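Local coordinates for Lin1840 protein (PDB 4ZOC) that probably hydrolyses terminal, non-reducing beta-D-glucosyl residues with release of beta-D-glucose, taking part in beta-1,2-glucan metabolism, at residues 286-294 / 306-317. The protein carries 2 engineered substitutions. Residues are numbered along the deposited sequence; the frame is centred on the assembly and turned at random. Where two conformers were deposited one is given.
Sequences PKEAAQFSM and CYIHELKGLIEE
Ala290 is the apolar centre of this contact: its methyl acts as a knob in the hole formed by Cys306, Tyr307, Leu311 and Leu314, with CB 3.9 Å from Leu314 CD1. So small a side chain lets the axes of helices 286-294 and 306-316 approach to 8.6 Å while crossing at -79°. Beside it, Cys306 turns its sulfur to the methyl of Ala289, and the branched end of Leu314 fits between Lys287 and Gln291, CD1 lying 3.5 Å from Lys287 O.

At the C-terminal end of 286-294 the packing becomes aromatic. Met294, in one of its two conformers, lays its CE over one face of the Tyr307 ring, 4.3 Å from the centroid, in a CH-pi contact; SD stands farther above the same face as the Met-aromatic partner, and this flexible thioether also reaches Leu311. Ala290 meets the same ring at its edge. The hydroxyl passes close to the backbone of Ser293 and Met294 but hydrogen-bonds to Val298 O. Ser293 holds OG beside its own backbone N (chi1 -62°), from where the buried hydroxyl donates to Ala289 O of its own helix.

In the TIM-barrel domain of this family 3 glycosidase, the two helices flank strand 301-302, the eighth of the parallel barrel strands, whose own Glu301 accepts, through its two carboxylate oxygens, the backbone N-H groups of Cys306 and Tyr307 in the first turn of helix 306-316.

Lys287 stretches fully across Leu314, its aliphatic chain covering CD2, to a salt bridge of 2.9 Å between NZ and the syn lone pair of Glu317 OE1; Lys319 shares that oxygen. Glu310 crosses Lys287 at about a right angle, bent at chi2 (-74°), and a water joins its OE2 (3.0 Å) to Lys287 N (3.1 Å), bridging a first-turn amide to the other helix.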
loop_
_atom_site.group_PDB
_atom_site.type_symbol
_atom_site.label_atom_id
_atom_site.label_comp_id
_atom_site.label_asym_id
_atom_site.label_seq_id
_atom_site.Cartn_x
_atom_site.Cartn_y
_atom_site.Cartn_z
ATOM N N PRO A 286 23.340 -21.619 -3.988
ATOM C CA PRO A 286 22.552 -22.765 -3.469
ATOM C C PRO A 286 22.971 -23.324 -2.135
ATOM O O PRO A 286 22.162 -23.879 -1.409
ATOM C CB PRO A 286 22.644 -23.793 -4.599
ATOM C CG PRO A 286 22.836 -22.955 -5.799
ATOM C CD PRO A 286 23.747 -21.830 -5.361
ATOM N N LYS A 287 24.254 -23.223 -1.801
ATOM C CA LYS A 287 24.743 -23.758 -0.541
ATOM C C LYS A 287 24.197 -22.945 0.645
ATOM O O LYS A 287 23.725 -23.474 1.608
ATOM C CB LYS A 287 26.299 -23.747 -0.574
ATOM C CG LYS A 287 26.947 -24.302 0.675
ATOM C CD LYS A 287 28.460 -24.337 0.504
ATOM C CE LYS A 287 29.075 -25.089 1.668
ATOM N NZ LYS A 287 30.528 -25.099 1.439
ATOM N N GLU A 288 24.196 -21.625 0.503
ATOM C CA GLU A 288 23.601 -20.831 1.522
ATOM C C GLU A 288 22.060 -20.988 1.609
ATOM O O GLU A 288 21.501 -21.005 2.695
ATOM C CB GLU A 288 23.989 -19.327 1.300
ATOM C CG GLU A 288 25.481 -19.064 1.630
ATOM C CD GLU A 288 25.847 -17.608 1.793
ATOM O OE1 GLU A 288 25.014 -16.681 1.530
ATOM O OE2 GLU A 288 27.032 -17.376 2.118
ATOM N N ALA A 289 21.406 -21.034 0.451
ATOM C CA ALA A 289 19.958 -21.254 0.377
ATOM C C ALA A 289 19.551 -22.510 1.152
ATOM O O ALA A 289 18.644 -22.492 2.003
ATOM C CB ALA A 289 19.504 -21.361 -1.066
ATOM N N ALA A 290 20.305 -23.596 0.926
ATOM C CA ALA A 290 20.120 -24.850 1.672
ATOM C C ALA A 290 20.352 -24.673 3.154
ATOM O O ALA A 290 19.571 -25.091 4.003
ATOM C CB ALA A 290 21.084 -25.918 1.090
ATOM N N GLN A 291 21.462 -24.065 3.504
ATOM C CA GLN A 291 21.749 -23.907 4.925
ATOM C C GLN A 291 20.667 -23.111 5.639
ATOM O O GLN A 291 20.185 -23.497 6.665
ATOM C CB GLN A 291 23.095 -23.208 5.122
ATOM C CG GLN A 291 23.504 -23.074 6.566
ATOM C CD GLN A 291 24.769 -22.240 6.748
ATOM O OE1 GLN A 291 25.625 -22.111 5.861
ATOM N NE2 GLN A 291 24.907 -21.701 7.934
ATOM N N PHE A 292 20.331 -21.941 5.095
ATOM C CA PHE A 292 19.412 -21.024 5.811
ATOM C C PHE A 292 17.983 -21.605 5.826
ATOM O O PHE A 292 17.301 -21.514 6.798
ATOM C CB PHE A 292 19.446 -19.624 5.170
ATOM C CG PHE A 292 20.823 -19.008 5.082
ATOM C CD1 PHE A 292 21.819 -19.348 5.999
ATOM C CD2 PHE A 292 21.091 -18.042 4.140
ATOM C CE1 PHE A 292 23.071 -18.742 5.903
ATOM C CE2 PHE A 292 22.342 -17.413 4.071
ATOM C CZ PHE A 292 23.307 -17.790 4.953
ATOM N N SER A 293 17.595 -22.304 4.760
ATOM C CA SER A 293 16.284 -22.957 4.732
ATOM C C SER A 293 16.192 -24.074 5.728
ATOM O O SER A 293 15.212 -24.182 6.388
ATOM C CB SER A 293 15.894 -23.402 3.301
ATOM O OG SER A 293 15.800 -22.236 2.473
ATOM N N MET A 294 17.231 -24.904 5.854
ATOM C CA MET A 294 17.155 -25.953 6.873
ATOM C C MET A 294 17.220 -25.384 8.311
ATOM O O MET A 294 16.538 -25.870 9.212
ATOM C CB MET A 294 18.205 -27.056 6.670
ATOM C CG MET A 294 17.932 -28.230 7.588
ATOM S SD MET A 294 18.309 -29.830 6.878
ATOM C CE MET A 294 16.756 -30.180 6.084
ATOM N N CYS A 306 18.645 -27.339 -4.088
ATOM C CA CYS A 306 19.570 -26.893 -3.135
ATOM C C CYS A 306 19.887 -27.964 -2.092
ATOM O O CYS A 306 21.062 -28.239 -1.835
ATOM C CB CYS A 306 19.085 -25.603 -2.392
ATOM S SG CYS A 306 18.698 -24.285 -3.545
ATOM N N TYR A 307 18.858 -28.543 -1.464
ATOM C CA TYR A 307 19.090 -29.597 -0.489
ATOM C C TYR A 307 19.858 -30.747 -1.066
ATOM O O TYR A 307 20.928 -31.159 -0.522
ATOM C CB TYR A 307 17.804 -30.112 0.160
ATOM C CG TYR A 307 17.159 -29.175 1.227
ATOM C CD1 TYR A 307 17.800 -28.010 1.705
ATOM C CD2 TYR A 307 15.895 -29.465 1.729
ATOM C CE1 TYR A 307 17.225 -27.237 2.676
ATOM C CE2 TYR A 307 15.323 -28.700 2.718
ATOM C CZ TYR A 307 15.974 -27.539 3.163
ATOM O OH TYR A 307 15.454 -26.796 4.162
ATOM N N ILE A 308 19.318 -31.275 -2.161
ATOM C CA ILE A 308 19.886 -32.492 -2.753
ATOM C C ILE A 308 21.390 -32.352 -3.088
ATOM O O ILE A 308 22.187 -33.247 -2.797
ATOM C CB ILE A 308 18.949 -32.987 -3.869
ATOM C CG1 ILE A 308 19.161 -34.482 -4.110
ATOM C CG2 ILE A 308 19.095 -32.223 -5.155
ATOM C CD1 ILE A 308 18.340 -35.363 -3.202
ATOM N N HIS A 309 21.782 -31.210 -3.648
ATOM C CA HIS A 309 23.165 -31.004 -4.069
ATOM C C HIS A 309 24.090 -30.437 -2.977
ATOM O O HIS A 309 25.309 -30.669 -3.036
ATOM C CB HIS A 309 23.216 -30.168 -5.351
ATOM C CG HIS A 309 22.635 -30.859 -6.544
ATOM N ND1 HIS A 309 22.757 -32.214 -6.756
ATOM C CD2 HIS A 309 21.898 -30.385 -7.581
ATOM C CE1 HIS A 309 22.097 -32.552 -7.857
ATOM N NE2 HIS A 309 21.578 -31.457 -8.381
ATOM N N GLU A 310 23.552 -29.785 -1.958
ATOM C CA GLU A 310 24.405 -29.064 -0.949
ATOM C C GLU A 310 24.419 -29.545 0.519
ATOM O O GLU A 310 25.386 -29.231 1.288
ATOM C CB GLU A 310 24.056 -27.554 -0.900
ATOM C CG GLU A 310 24.064 -26.908 -2.257
ATOM C CD GLU A 310 25.435 -26.672 -2.827
ATOM O OE1 GLU A 310 26.471 -26.865 -2.133
ATOM O OE2 GLU A 310 25.491 -26.235 -4.006
ATOM N N LEU A 311 23.389 -30.274 0.953
ATOM C CA LEU A 311 23.281 -30.664 2.386
ATOM C C LEU A 311 24.435 -31.545 2.779
ATOM O O LEU A 311 24.938 -31.412 3.887
ATOM C CB LEU A 311 21.968 -31.361 2.697
ATOM C CG LEU A 311 20.714 -30.473 2.804
ATOM C CD1 LEU A 311 19.557 -31.301 3.284
ATOM C CD2 LEU A 311 20.908 -29.346 3.794
ATOM N N LYS A 312 24.878 -32.425 1.880
ATOM C CA LYS A 312 25.950 -33.315 2.305
ATOM C C LYS A 312 27.216 -32.515 2.631
ATOM O O LYS A 312 27.729 -32.648 3.712
ATOM C CB LYS A 312 26.187 -34.465 1.324
ATOM C CG LYS A 312 27.211 -35.476 1.879
ATOM C CD LYS A 312 28.383 -35.508 0.953
ATOM C CE LYS A 312 28.002 -36.227 -0.327
ATOM N NZ LYS A 312 29.260 -36.769 -0.874
ATOM N N GLY A 313 27.676 -31.647 1.739
ATOM C CA GLY A 313 28.830 -30.772 2.048
ATOM C C GLY A 313 28.682 -29.913 3.339
ATOM O O GLY A 313 29.631 -29.774 4.118
ATOM N N LEU A 314 27.503 -29.288 3.544
ATOM C CA LEU A 314 27.244 -28.495 4.728
ATOM C C LEU A 314 27.394 -29.292 6.003
ATOM O O LEU A 314 27.941 -28.812 7.002
ATOM C CB LEU A 314 25.821 -27.905 4.711
ATOM C CG LEU A 314 25.649 -26.765 3.701
ATOM C CD1 LEU A 314 24.159 -26.533 3.356
ATOM C CD2 LEU A 314 26.249 -25.423 4.142
ATOM N N ILE A 315 26.871 -30.510 5.995
ATOM C CA ILE A 315 26.907 -31.367 7.215
ATOM C C ILE A 315 28.318 -31.896 7.446
ATOM O O ILE A 315 28.815 -31.816 8.572
ATOM C CB ILE A 315 25.874 -32.482 7.110
ATOM C CG1 ILE A 315 24.504 -31.882 7.286
ATOM C CG2 ILE A 315 26.037 -33.570 8.156
ATOM C CD1 ILE A 315 23.426 -32.825 6.842
ATOM N N GLU A 316 28.960 -32.386 6.383
ATOM C CA GLU A 316 30.367 -32.873 6.462
ATOM C C GLU A 316 31.288 -31.754 6.936
ATOM O O GLU A 316 32.192 -32.006 7.734
ATOM C CB GLU A 316 30.860 -33.389 5.110
ATOM C CG GLU A 316 30.185 -34.697 4.769
ATOM C CD GLU A 316 30.683 -35.318 3.496
ATOM O OE1 GLU A 316 31.218 -34.581 2.632
ATOM O OE2 GLU A 316 30.475 -36.553 3.363
ATOM N N GLU A 317 31.083 -30.535 6.451
ATOM C CA GLU A 317 31.945 -29.420 6.844
ATOM C C GLU A 317 31.615 -28.845 8.239
ATOM O O GLU A 317 32.303 -27.947 8.676
ATOM C CB GLU A 317 31.962 -28.289 5.782
ATOM C CG GLU A 317 32.415 -28.702 4.422
ATOM C CD GLU A 317 31.948 -27.759 3.342
ATOM O OE1 GLU A 317 31.461 -26.646 3.677
ATOM O OE2 GLU A 317 32.076 -28.127 2.148
HETATM O O HOH W 1 26.374 -23.380 -4.027
#